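Local coordinates for L-lactate dehydrogenase (Trichomonas vaginalis, PDB 4UUL), which is named a lactate dehydrogenase, interconverting pyruvate and L-lactate with NADH, and belongs to a family generally assigned malate dehydrogenase activity, at residues E3-G11 with A76-A87; A25-R33 with I249-F257. The protein carries 1 engineered substitution. All coordinates share one frame; numbering follows the deposited sequence. Where two conformers were deposited one is given.

Contact 1. Residues E3-G11 with A76-A87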
loop_
_atom_site.group_PDB
_atom_site.type_symbol
_atom_site.label_atom_id
_atom_site.label_comp_id
_atom_site.label_asym_id
_atom_site.label_seq_id
_atom_site.Cartn_x
_atom_site.Cartn_y
_atom_site.Cartn_z
ATOM N N GLU B 3 -15.947 -19.163 2.679
ATOM C CA GLU B 3 -16.258 -18.473 1.446
ATOM C C GLU B 3 -15.546 -17.128 1.538
ATOM O O GLU B 3 -15.330 -16.597 2.623
ATOM C CB GLU B 3 -17.763 -18.245 1.282
ATOM C CG GLU B 3 -18.568 -19.507 0.907
ATOM C CD GLU B 3 -20.047 -19.218 0.655
ATOM O OE1 GLU B 3 -20.403 -18.879 -0.499
ATOM O OE2 GLU B 3 -20.861 -19.330 1.603
ATOM N N ALA B 4 -15.145 -16.604 0.402
ATOM C CA ALA B 4 -14.434 -15.350 0.374
ATOM C C ALA B 4 -15.340 -14.237 0.904
ATOM O O ALA B 4 -16.543 -14.233 0.681
ATOM C CB ALA B 4 -14.012 -14.994 -0.994
ATOM N N ALA B 5 -14.724 -13.269 1.555
ATOM C CA ALA B 5 -15.420 -12.079 1.982
ATOM C C ALA B 5 -15.503 -11.110 0.819
ATOM O O ALA B 5 -14.528 -10.866 0.133
ATOM C CB ALA B 5 -14.642 -11.442 3.137
ATOM N N HIS B 6 -16.687 -10.531 0.617
ATOM C CA HIS B 6 -16.917 -9.608 -0.465
ATOM C C HIS B 6 -16.807 -8.177 0.011
ATOM O O HIS B 6 -17.554 -7.734 0.889
ATOM C CB HIS B 6 -18.268 -9.901 -1.129
ATOM C CG HIS B 6 -18.217 -11.095 -2.017
ATOM N ND1 HIS B 6 -18.434 -11.041 -3.376
ATOM C CD2 HIS B 6 -17.955 -12.398 -1.730
ATOM C CE1 HIS B 6 -18.267 -12.256 -3.897
ATOM N NE2 HIS B 6 -17.995 -13.093 -2.913
ATOM N N VAL B 7 -15.885 -7.421 -0.578
ATOM C CA VAL B 7 -15.528 -6.088 -0.127
ATOM C C VAL B 7 -15.725 -5.099 -1.243
ATOM O O VAL B 7 -15.127 -5.222 -2.296
ATOM C CB VAL B 7 -14.020 -6.072 0.287
ATOM C CG1 VAL B 7 -13.622 -4.672 0.718
ATOM C CG2 VAL B 7 -13.730 -7.119 1.351
ATOM N N LEU B 8 -16.539 -4.080 -0.979
ATOM C CA LEU B 8 -16.769 -3.001 -1.936
ATOM C C LEU B 8 -15.838 -1.818 -1.638
ATOM O O LEU B 8 -15.683 -1.399 -0.496
ATOM C CB LEU B 8 -18.211 -2.512 -1.845
ATOM C CG LEU B 8 -18.546 -1.220 -2.581
ATOM C CD1 LEU B 8 -18.335 -1.325 -4.099
ATOM C CD2 LEU B 8 -19.951 -0.781 -2.277
ATOM N N ILE B 9 -15.248 -1.261 -2.692
ATOM C CA ILE B 9 -14.562 0.023 -2.660
ATOM C C ILE B 9 -15.177 0.907 -3.734
ATOM O O ILE B 9 -15.189 0.533 -4.893
ATOM C CB ILE B 9 -13.036 -0.113 -2.920
ATOM C CG1 ILE B 9 -12.405 -1.087 -1.913
ATOM C CG2 ILE B 9 -12.380 1.249 -2.885
ATOM C CD1 ILE B 9 -10.978 -1.493 -2.311
ATOM N N THR B 10 -15.778 2.033 -3.325
ATOM C CA THR B 10 -16.283 3.001 -4.275
ATOM C C THR B 10 -15.201 3.981 -4.651
ATOM O O THR B 10 -14.194 4.104 -3.960
ATOM C CB THR B 10 -17.532 3.757 -3.739
ATOM O OG1 THR B 10 -17.093 4.580 -2.675
ATOM C CG2 THR B 10 -18.592 2.777 -3.337
ATOM N N GLY B 11 -15.360 4.697 -5.767
ATOM C CA GLY B 11 -14.258 5.549 -6.232
ATOM C C GLY B 11 -12.983 4.764 -6.477
ATOM O O GLY B 11 -11.874 5.257 -6.268
ATOM N N ALA B 76 -21.877 -3.960 -7.937
ATOM C CA ALA B 76 -20.962 -3.462 -6.936
ATOM C C ALA B 76 -21.408 -3.812 -5.518
ATOM O O ALA B 76 -20.578 -4.081 -4.662
ATOM C CB ALA B 76 -20.826 -1.967 -7.088
ATOM N N PHE B 77 -22.716 -3.801 -5.271
ATOM C CA PHE B 77 -23.234 -3.935 -3.905
ATOM C C PHE B 77 -23.746 -5.340 -3.570
ATOM O O PHE B 77 -24.013 -5.642 -2.424
ATOM C CB PHE B 77 -24.350 -2.907 -3.605
ATOM C CG PHE B 77 -23.858 -1.468 -3.484
ATOM C CD1 PHE B 77 -23.710 -0.678 -4.608
ATOM C CD2 PHE B 77 -23.530 -0.918 -2.260
ATOM C CE1 PHE B 77 -23.270 0.613 -4.519
ATOM C CE2 PHE B 77 -23.093 0.389 -2.183
ATOM C CZ PHE B 77 -22.956 1.137 -3.295
ATOM N N LYS B 78 -23.902 -6.195 -4.572
ATOM C CA LYS B 78 -24.536 -7.500 -4.388
ATOM C C LYS B 78 -23.786 -8.387 -3.394
ATOM O O LYS B 78 -22.643 -8.776 -3.611
ATOM C CB LYS B 78 -24.734 -8.221 -5.714
ATOM C CG LYS B 78 -25.521 -9.493 -5.559
ATOM C CD LYS B 78 -25.856 -10.090 -6.922
ATOM C CE LYS B 78 -26.614 -11.412 -6.788
ATOM N NZ LYS B 78 -27.040 -11.984 -8.109
ATOM N N ASP B 79 -24.452 -8.695 -2.301
ATOM C CA ASP B 79 -24.007 -9.650 -1.296
ATOM C C ASP B 79 -22.665 -9.269 -0.677
ATOM O O ASP B 79 -21.918 -10.154 -0.216
ATOM C CB ASP B 79 -23.994 -11.082 -1.847
ATOM C CG ASP B 79 -25.378 -11.563 -2.284
ATOM O OD1 ASP B 79 -26.377 -11.122 -1.697
ATOM O OD2 ASP B 79 -25.465 -12.391 -3.196
ATOM N N ILE B 80 -22.388 -7.976 -0.564
ATOM C CA ILE B 80 -21.159 -7.550 0.086
ATOM C C ILE B 80 -21.191 -7.736 1.599
ATOM O O ILE B 80 -22.240 -7.581 2.224
ATOM C CB ILE B 80 -20.730 -6.129 -0.326
ATOM C CG1 ILE B 80 -21.787 -5.089 0.079
ATOM C CG2 ILE B 80 -20.420 -6.107 -1.826
ATOM C CD1 ILE B 80 -21.276 -3.686 -0.028
ATOM N N ASP B 81 -20.019 -8.008 2.178
ATOM C CA ASP B 81 -19.788 -8.116 3.623
ATOM C C ASP B 81 -19.329 -6.790 4.267
ATOM O O ASP B 81 -19.604 -6.517 5.416
ATOM C CB ASP B 81 -18.717 -9.165 3.891
ATOM C CG ASP B 81 -19.191 -10.556 3.513
ATOM O OD1 ASP B 81 -20.034 -11.113 4.235
ATOM O OD2 ASP B 81 -18.725 -11.068 2.499
ATOM N N CYS B 82 -18.601 -5.993 3.513
ATOM C CA CYS B 82 -18.201 -4.669 3.993
ATOM C C CYS B 82 -17.984 -3.697 2.815
ATOM O O CYS B 82 -17.864 -4.135 1.660
ATOM C CB CYS B 82 -17.011 -4.696 4.969
ATOM S SG CYS B 82 -15.448 -5.137 4.206
ATOM N N ALA B 83 -17.968 -2.398 3.116
ATOM C CA ALA B 83 -17.827 -1.398 2.115
ATOM C C ALA B 83 -17.003 -0.256 2.625
ATOM O O ALA B 83 -17.156 0.226 3.752
ATOM C CB ALA B 83 -19.212 -0.846 1.721
ATOM N N PHE B 84 -16.122 0.222 1.745
ATOM C CA PHE B 84 -15.337 1.438 1.938
ATOM C C PHE B 84 -15.930 2.483 0.986
ATOM O O PHE B 84 -15.692 2.437 -0.233
ATOM C CB PHE B 84 -13.874 1.178 1.619
ATOM C CG PHE B 84 -13.203 0.229 2.571
ATOM C CD1 PHE B 84 -13.270 -1.150 2.389
ATOM C CD2 PHE B 84 -12.490 0.721 3.652
ATOM C CE1 PHE B 84 -12.644 -2.002 3.252
ATOM C CE2 PHE B 84 -11.844 -0.182 4.517
ATOM C CZ PHE B 84 -11.931 -1.532 4.294
ATOM N N LEU B 85 -16.725 3.404 1.560
ATOM C CA LEU B 85 -17.406 4.431 0.740
ATOM C C LEU B 85 -16.460 5.621 0.644
ATOM O O LEU B 85 -16.533 6.596 1.423
ATOM C CB LEU B 85 -18.756 4.800 1.326
ATOM C CG LEU B 85 -19.767 3.691 1.381
ATOM C CD1 LEU B 85 -21.089 4.227 1.829
ATOM C CD2 LEU B 85 -19.929 2.852 0.128
ATOM N N VAL B 86 -15.561 5.539 -0.328
ATOM C CA VAL B 86 -14.521 6.541 -0.543
ATOM C C VAL B 86 -15.016 7.668 -1.429
ATOM O O VAL B 86 -14.722 8.840 -1.196
ATOM C CB VAL B 86 -13.299 5.880 -1.230
ATOM C CG1 VAL B 86 -12.248 6.885 -1.631
ATOM C CG2 VAL B 86 -12.732 4.830 -0.264
ATOM N N ALA B 87 -15.792 7.323 -2.457
ATOM C CA ALA B 87 -16.263 8.302 -3.434
ATOM C C ALA B 87 -17.180 9.313 -2.761
ATOM O O ALA B 87 -18.040 8.954 -1.973
ATOM C CB ALA B 87 -17.026 7.603 -4.603
HETATM O O HOH W 1 -19.307 -13.492 1.450
HETATM O O HOH W 2 -18.927 6.315 -1.742
#
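Leu8 of 3-11 packs against Ala76, Phe77, Ile80 and Ala83, an example of one branched side chain bringing the end of a helix onto a parallel sheet. With CG trans to the backbone N (chi1 169°), its CD2 lies over one face of the Phe77 ring, a CH-pi contact 3.7 Å from CD2 to the ring centroid, while CD1 turns to Ala76 CB and Ile80 CD1 closes on Leu8 CB. On the other face of the sheet Val7 splits its methyls: CG2 meets Cys82 SG at 3.9 Å, and CG1 sits in plane at the edge of the Phe84 ring.

The backbones pair in parallel, Leu8 bonding Cys82 O through N and Phe84 N through O. Polar side chains fasten both ends. Asp81 OD2 takes the His6 N-H at 2.8 Å on its anti lone pair, nearly straight at 175°, and accepts a second hydrogen bond from a water that also donates to Ala4 O; Lys120 holds OD1. At the other end Thr10 OG1 accepts from Ala87 N at 3.0 Å, just before Gly11 begins the predicted NAD(+)-binding loop.

In this Rossmann fold the pair is central to the sheet: strand 35-40 bonds the far edge of 5-10, helix 97-118 packs on Phe77 and Leu85, and helix 15-25 packs on Ile9 and Phe84.

Contact 2. Residues A25-R33 with I249-F257; sequences ASGELYGDR and IQHMKAWLF
Leu29, in the loop that leads from the first helix of the Rossmann fold to its second strand, is pressed against helix 242-257 of the C-terminal domain; the contact illustrates how a dehydrogenase joins its two domains through a short loop laid along a helix. The loop starts with a Schellman motif at Gly27 and closes with a type II' turn from Tyr30 to Arg33, and between them Glu28, Leu29 and Tyr30 meet the helix.

The tight part is apolar. Leu29 CD1 rests on the helix surface, 3.6 Å from Lys253 N and 3.9 Å from Met252 CG, and Leu256 CD1 touches it as well. That same Leu256 methyl reaches over one face of the Tyr30 ring, Leu256 CD1 lying 4.0 Å from the ring centroid, while Leu256 CD2 lies beside Tyr30 OH. Behind this layer Phe84 packs on both Leu29 and Met252, and Cys82 on Tyr30 and Met252, so strand 82-85 backs the interface.

Toward solvent the packing gives way to longer, partly exposed groups. Lys253 is stretched out beyond CG, and its NZ donates both to Glu28 O, at 3.2 Å, and to Glu28 OE2, completing a salt bridge. Glu28 CG, trans to the backbone N, lies against Ile249 CG2, and the bend at chi2 (63°) turns the carboxylate to the lysine; NZ meets OE2 from above the carboxylate plane, 60° out of it. At the last turn of the helix the exposed Phe257 turns an edge to the face of Tyr30 in an offset edge-to-face pair, planes at 87°. Its CZ comes 3.9 Å from Tyr30 CD1, and its CE2 lies 3.3 Å from Leu29 O.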
loop_
_atom_site.group_PDB
_atom_site.type_symbol
_atom_site.label_atom_id
_atom_site.label_comp_id
_atom_site.label_asym_id
_atom_site.label_seq_id
_atom_site.Cartn_x
_atom_site.Cartn_y
_atom_site.Cartn_z
ATOM N N ALA B 25 -6.096 -6.971 -0.773
ATOM C CA ALA B 25 -5.807 -8.190 -1.520
ATOM C C ALA B 25 -4.574 -8.920 -0.992
ATOM O O ALA B 25 -4.454 -10.129 -1.198
ATOM C CB ALA B 25 -5.650 -7.915 -2.973
ATOM N N SER B 26 -3.661 -8.183 -0.362
ATOM C CA SER B 26 -2.468 -8.762 0.219
ATOM C C SER B 26 -2.741 -9.560 1.469
ATOM O O SER B 26 -1.815 -10.227 1.957
ATOM C CB SER B 26 -1.456 -7.665 0.538
ATOM O OG SER B 26 -1.759 -7.008 1.755
ATOM N N GLY B 27 -3.977 -9.501 2.007
ATOM C CA GLY B 27 -4.352 -10.300 3.154
ATOM C C GLY B 27 -4.449 -9.546 4.470
ATOM O O GLY B 27 -4.757 -10.140 5.514
ATOM N N GLU B 28 -4.221 -8.234 4.450
ATOM C CA GLU B 28 -4.086 -7.482 5.688
ATOM C C GLU B 28 -5.397 -7.278 6.440
ATOM O O GLU B 28 -5.373 -7.087 7.649
ATOM C CB GLU B 28 -3.470 -6.122 5.403
ATOM C CG GLU B 28 -3.621 -5.103 6.533
ATOM C CD GLU B 28 -2.921 -5.521 7.815
ATOM O OE1 GLU B 28 -2.029 -6.423 7.772
ATOM O OE2 GLU B 28 -3.260 -4.909 8.863
ATOM N N LEU B 29 -6.526 -7.329 5.753
ATOM C CA LEU B 29 -7.804 -7.019 6.406
ATOM C C LEU B 29 -8.430 -8.288 7.000
ATOM O O LEU B 29 -8.791 -8.298 8.166
ATOM C CB LEU B 29 -8.734 -6.405 5.382
ATOM C CG LEU B 29 -10.117 -6.031 5.912
ATOM C CD1 LEU B 29 -10.047 -5.064 7.070
ATOM C CD2 LEU B 29 -10.973 -5.387 4.824
ATOM N N TYR B 30 -8.556 -9.341 6.204
ATOM C CA TYR B 30 -9.318 -10.543 6.557
ATOM C C TYR B 30 -8.431 -11.742 6.924
ATOM O O TYR B 30 -8.909 -12.868 7.060
ATOM C CB TYR B 30 -10.238 -10.918 5.389
ATOM C CG TYR B 30 -11.597 -10.250 5.468
ATOM C CD1 TYR B 30 -12.593 -10.771 6.250
ATOM C CD2 TYR B 30 -11.865 -9.110 4.724
ATOM C CE1 TYR B 30 -13.844 -10.194 6.293
ATOM C CE2 TYR B 30 -13.100 -8.488 4.799
ATOM C CZ TYR B 30 -14.109 -9.072 5.551
ATOM O OH TYR B 30 -15.342 -8.488 5.574
ATOM N N GLY B 31 -7.140 -11.502 7.088
ATOM C CA GLY B 31 -6.291 -12.574 7.572
ATOM C C GLY B 31 -6.175 -13.729 6.590
ATOM O O GLY B 31 -5.916 -13.499 5.414
ATOM N N ASP B 32 -6.352 -14.951 7.061
ATOM C CA ASP B 32 -6.242 -16.094 6.175
ATOM C C ASP B 32 -7.399 -16.238 5.183
ATOM O O ASP B 32 -7.323 -17.034 4.259
ATOM C CB ASP B 32 -6.137 -17.394 6.988
ATOM C CG ASP B 32 -4.839 -17.509 7.752
ATOM O OD1 ASP B 32 -3.911 -16.727 7.508
ATOM O OD2 ASP B 32 -4.754 -18.389 8.606
ATOM N N ARG B 33 -8.483 -15.509 5.398
ATOM C CA ARG B 33 -9.657 -15.642 4.559
ATOM C C ARG B 33 -9.457 -14.927 3.220
ATOM O O ARG B 33 -8.869 -13.849 3.181
ATOM C CB ARG B 33 -10.848 -15.050 5.293
ATOM C CG ARG B 33 -12.159 -15.244 4.572
ATOM C CD ARG B 33 -13.319 -14.781 5.438
ATOM N NE ARG B 33 -14.582 -14.954 4.724
ATOM C CZ ARG B 33 -15.725 -14.404 5.090
ATOM N NH1 ARG B 33 -15.760 -13.645 6.171
ATOM N NH2 ARG B 33 -16.808 -14.598 4.352
ATOM N N ILE B 249 -8.266 0.936 6.729
ATOM C CA ILE B 249 -8.024 -0.476 7.011
ATOM C C ILE B 249 -7.999 -0.728 8.498
ATOM O O ILE B 249 -8.626 -1.673 8.976
ATOM C CB ILE B 249 -6.742 -0.972 6.331
ATOM C CG1 ILE B 249 -6.974 -0.969 4.807
ATOM C CG2 ILE B 249 -6.315 -2.376 6.828
ATOM C CD1 ILE B 249 -5.738 -1.210 4.030
ATOM N N GLN B 250 -7.300 0.128 9.231
ATOM C CA GLN B 250 -7.198 0.006 10.679
ATOM C C GLN B 250 -8.597 0.005 11.345
ATOM O O GLN B 250 -8.932 -0.843 12.175
ATOM C CB GLN B 250 -6.371 1.171 11.207
ATOM C CG GLN B 250 -6.188 1.179 12.710
ATOM C CD GLN B 250 -5.156 2.172 13.149
ATOM O OE1 GLN B 250 -4.801 3.118 12.408
ATOM N NE2 GLN B 250 -4.654 1.994 14.351
ATOM N N HIS B 251 -9.452 0.921 10.920
ATOM C CA HIS B 251 -10.808 0.995 11.439
ATOM C C HIS B 251 -11.586 -0.245 11.070
ATOM O O HIS B 251 -12.214 -0.876 11.930
ATOM C CB HIS B 251 -11.479 2.253 10.851
ATOM C CG HIS B 251 -12.912 2.469 11.234
ATOM N ND1 HIS B 251 -13.389 3.662 11.726
ATOM C CD2 HIS B 251 -14.011 1.672 11.071
ATOM C CE1 HIS B 251 -14.684 3.585 11.893
ATOM N NE2 HIS B 251 -15.101 2.396 11.487
ATOM N N MET B 252 -11.582 -0.620 9.789
ATOM C CA MET B 252 -12.361 -1.780 9.373
ATOM C C MET B 252 -11.874 -3.066 10.055
ATOM O O MET B 252 -12.696 -3.888 10.459
ATOM C CB MET B 252 -12.367 -1.924 7.865
ATOM C CG MET B 252 -13.352 -3.003 7.373
ATOM S SD MET B 252 -15.086 -2.570 7.582
ATOM C CE MET B 252 -15.318 -1.530 6.117
ATOM N N LYS B 253 -10.565 -3.259 10.169
ATOM C CA LYS B 253 -10.061 -4.460 10.798
ATOM C C LYS B 253 -10.488 -4.542 12.264
ATOM O O LYS B 253 -10.876 -5.615 12.754
ATOM C CB LYS B 253 -8.531 -4.489 10.644
ATOM C CG LYS B 253 -7.912 -5.833 11.014
ATOM C CD LYS B 253 -6.421 -5.807 10.835
ATOM C CE LYS B 253 -5.811 -7.158 11.102
ATOM N NZ LYS B 253 -4.390 -7.146 10.650
ATOM N N ALA B 254 -10.438 -3.408 12.960
ATOM C CA ALA B 254 -10.920 -3.356 14.335
ATOM C C ALA B 254 -12.433 -3.666 14.397
ATOM O O ALA B 254 -12.876 -4.410 15.269
ATOM C CB ALA B 254 -10.678 -2.005 14.925
ATOM N N TRP B 255 -13.200 -3.089 13.489
ATOM C CA TRP B 255 -14.646 -3.301 13.435
ATOM C C TRP B 255 -14.996 -4.756 13.190
ATOM O O TRP B 255 -15.979 -5.286 13.721
ATOM C CB TRP B 255 -15.253 -2.402 12.355
ATOM C CG TRP B 255 -16.716 -2.214 12.416
ATOM C CD1 TRP B 255 -17.586 -2.624 13.384
ATOM C CD2 TRP B 255 -17.491 -1.500 11.443
ATOM N NE1 TRP B 255 -18.864 -2.213 13.046
ATOM C CE2 TRP B 255 -18.823 -1.495 11.893
ATOM C CE3 TRP B 255 -17.173 -0.855 10.243
ATOM C CZ2 TRP B 255 -19.834 -0.857 11.185
ATOM C CZ3 TRP B 255 -18.176 -0.226 9.525
ATOM C CH2 TRP B 255 -19.502 -0.228 10.010
ATOM N N LEU B 256 -14.205 -5.429 12.360
ATOM C CA LEU B 256 -14.494 -6.793 11.995
ATOM C C LEU B 256 -14.146 -7.776 13.113
ATOM O O LEU B 256 -14.928 -8.710 13.338
ATOM C CB LEU B 256 -13.762 -7.188 10.708
ATOM C CG LEU B 256 -14.315 -6.646 9.400
ATOM C CD1 LEU B 256 -13.317 -6.811 8.262
ATOM C CD2 LEU B 256 -15.623 -7.302 9.029
ATOM N N PHE B 257 -13.001 -7.577 13.788
ATOM C CA PHE B 257 -12.390 -8.614 14.643
ATOM C C PHE B 257 -12.092 -8.188 16.064
ATOM O O PHE B 257 -11.701 -9.023 16.886
ATOM C CB PHE B 257 -11.117 -9.181 13.999
ATOM C CG PHE B 257 -11.344 -9.687 12.609
ATOM C CD1 PHE B 257 -12.122 -10.813 12.404
ATOM C CD2 PHE B 257 -10.823 -9.024 11.513
ATOM C CE1 PHE B 257 -12.383 -11.266 11.149
ATOM C CE2 PHE B 257 -11.077 -9.506 10.232
ATOM C CZ PHE B 257 -11.849 -10.618 10.070
#

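In the fold
The centres of contacts 1 and 2 lie about 13 Å apart, and their segments alternate along the chain: 3-11, 25-33, 76-87, then 249-257. Contact 1 is internal to the NAD-binding domain, whereas contact 2 ties that domain to the C-terminal one. Helix 15-25 connects strand 5-10 to the loop 25-33, so the first beta-alpha unit of the Rossmann fold serves both. They also touch directly: Tyr30 packs on Ala5, Met252 CE reaches Ala83 O, and Arg33 NE probably donates a hydrogen bond to Glu3 O. The central strands are thereby linked to helix 242-257, whose Met252 side chain lies about 7 Å from that of Ile128, which binds NADH in another structure of this protein.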